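Local coordinates for protein BsaWI endonuclease (Geobacillus stearothermophilus, PDB 4ZSF) that probably cleaves double-stranded DNA as a metal-dependent restriction endonuclease of the PD-(D/E)XK nuclease superfamily, at residues 123-127 against 155-159. Residue numbers count along the deposited sequence, not the author numbering.
Sequences QEIAN and KEYVF
Gln123, at phi/psi 50/44, is C-prime of the Schellman motif ending helix 113-121; the chain runs extended at Ile125 toward segment 155-159 of strand 155-165, the CA 124-127 and CA 155-158 directions lying 66° apart. Glu124 O reaches the strand through two waters, each 2.8 Å away: water 1 accepts from Glu156 N (2.9 Å), water 2 donates to Glu156 OE1 (2.6 Å), while OE2 is held by Thr149 and Arg109. Ile125 (mm) sets CG2 4.1 Å from Val158 CG2. Ala126 N donates to Glu156 O (2.8 Å, 172°), fixing the register at Ala126-Tyr157, CA-CA 5.4 Å. On its other edge Tyr157 pairs with Val150 of strand 146-152 in the central mixed PD-(D/E)XK sheet, so the loop fills the edge that strand 188-193 takes up from Phe159 on. Ala126 CB lies over the Tyr157 ring (m), 4.0 Å from its centroid, a CH-pi contact. Asn127 (chi1 m, chi2 62°) uses its amide: OD1 accepts from Val158 N (2.8 Å), ND2 donates to Val158 O (2.9 Å, 174°).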
loop_
_atom_site.group_PDB
_atom_site.type_symbol
_atom_site.label_atom_id
_atom_site.label_comp_id
_atom_site.label_asym_id
_atom_site.label_seq_id
_atom_site.Cartn_x
_atom_site.Cartn_y
_atom_site.Cartn_z
ATOM N N GLN A 123 5.107 -15.973 28.026
ATOM C CA GLN A 123 5.751 -17.292 28.066
ATOM C C GLN A 123 4.750 -18.459 28.169
ATOM O O GLN A 123 4.984 -19.432 28.877
ATOM C CB GLN A 123 6.761 -17.340 29.227
ATOM C CG GLN A 123 7.816 -16.268 29.112
ATOM N N GLU A 124 3.678 -18.395 27.386
ATOM C CA GLU A 124 2.642 -19.418 27.410
ATOM C C GLU A 124 2.771 -20.397 26.228
ATOM O O GLU A 124 1.980 -21.350 26.141
ATOM C CB GLU A 124 1.250 -18.768 27.397
ATOM C CG GLU A 124 0.944 -18.089 28.712
ATOM C CD GLU A 124 -0.097 -16.986 28.611
ATOM O OE1 GLU A 124 -0.703 -16.808 27.540
ATOM O OE2 GLU A 124 -0.311 -16.291 29.637
ATOM N N ILE A 125 3.765 -20.174 25.359
ATOM C CA ILE A 125 3.936 -21.000 24.137
ATOM C C ILE A 125 5.133 -21.901 24.342
ATOM O O ILE A 125 6.219 -21.439 24.687
ATOM C CB ILE A 125 4.147 -20.122 22.868
ATOM C CG1 ILE A 125 2.947 -19.207 22.678
ATOM C CG2 ILE A 125 4.421 -20.999 21.633
ATOM C CD1 ILE A 125 1.588 -19.942 22.592
ATOM N N ALA A 126 4.943 -23.201 24.178
ATOM C CA ALA A 126 5.976 -24.177 24.499
ATOM C C ALA A 126 6.972 -24.489 23.375
ATOM O O ALA A 126 7.874 -25.313 23.570
ATOM C CB ALA A 126 5.301 -25.503 24.974
ATOM N N ASN A 127 6.837 -23.883 22.212
ATOM C CA ASN A 127 7.809 -24.198 21.126
ATOM C C ASN A 127 9.245 -23.918 21.539
ATOM O O ASN A 127 9.496 -23.094 22.414
ATOM C CB ASN A 127 7.534 -23.393 19.853
ATOM C CG ASN A 127 6.207 -23.724 19.225
ATOM O OD1 ASN A 127 5.183 -23.511 19.840
ATOM N ND2 ASN A 127 6.217 -24.163 17.961
ATOM N N LYS A 155 1.073 -28.734 27.318
ATOM C CA LYS A 155 1.830 -27.584 26.820
ATOM C C LYS A 155 1.213 -27.222 25.491
ATOM O O LYS A 155 0.691 -28.104 24.818
ATOM C CB LYS A 155 3.306 -27.919 26.655
ATOM C CG LYS A 155 4.054 -27.937 27.990
ATOM C CD LYS A 155 5.375 -28.619 27.835
ATOM C CE LYS A 155 5.177 -30.115 27.593
ATOM N NZ LYS A 155 6.233 -30.922 28.278
ATOM N N GLU A 156 1.276 -25.944 25.099
ATOM C CA GLU A 156 0.617 -25.527 23.886
ATOM C C GLU A 156 1.679 -25.159 22.868
ATOM O O GLU A 156 2.587 -24.345 23.143
ATOM C CB GLU A 156 -0.322 -24.321 24.197
ATOM C CG GLU A 156 -1.119 -23.801 22.985
ATOM C CD GLU A 156 -2.218 -22.807 23.368
ATOM O OE1 GLU A 156 -2.281 -22.369 24.572
ATOM O OE2 GLU A 156 -3.042 -22.478 22.478
ATOM N N TYR A 157 1.549 -25.735 21.671
ATOM C CA TYR A 157 2.531 -25.557 20.608
ATOM C C TYR A 157 1.914 -24.886 19.411
ATOM O O TYR A 157 0.909 -25.382 18.943
ATOM C CB TYR A 157 3.063 -26.896 20.148
ATOM C CG TYR A 157 3.800 -27.620 21.246
ATOM C CD1 TYR A 157 5.162 -27.400 21.442
ATOM C CD2 TYR A 157 3.123 -28.502 22.118
ATOM C CE1 TYR A 157 5.862 -28.086 22.479
ATOM C CE2 TYR A 157 3.815 -29.171 23.141
ATOM C CZ TYR A 157 5.160 -28.954 23.309
ATOM O OH TYR A 157 5.804 -29.631 24.320
ATOM N N VAL A 158 2.541 -23.828 18.874
ATOM C CA VAL A 158 2.124 -23.347 17.550
ATOM C C VAL A 158 2.610 -24.340 16.482
ATOM O O VAL A 158 3.800 -24.623 16.408
ATOM C CB VAL A 158 2.697 -21.947 17.251
ATOM C CG1 VAL A 158 2.385 -21.529 15.789
ATOM C CG2 VAL A 158 2.123 -20.976 18.233
ATOM N N PHE A 159 1.711 -24.852 15.635
ATOM C CA PHE A 159 2.191 -25.768 14.574
ATOM C C PHE A 159 1.802 -25.240 13.179
ATOM O O PHE A 159 2.231 -25.823 12.174
ATOM C CB PHE A 159 1.631 -27.189 14.766
ATOM C CG PHE A 159 0.096 -27.328 14.516
ATOM C CD1 PHE A 159 -0.823 -27.113 15.553
ATOM C CD2 PHE A 159 -0.393 -27.670 13.230
ATOM C CE1 PHE A 159 -2.246 -27.242 15.316
ATOM C CE2 PHE A 159 -1.729 -27.844 13.009
ATOM C CZ PHE A 159 -2.654 -27.613 13.993
HETATM O O HOH W 1 2.409 -23.996 26.929
HETATM O O HOH W 2 -0.771 -21.805 26.663
#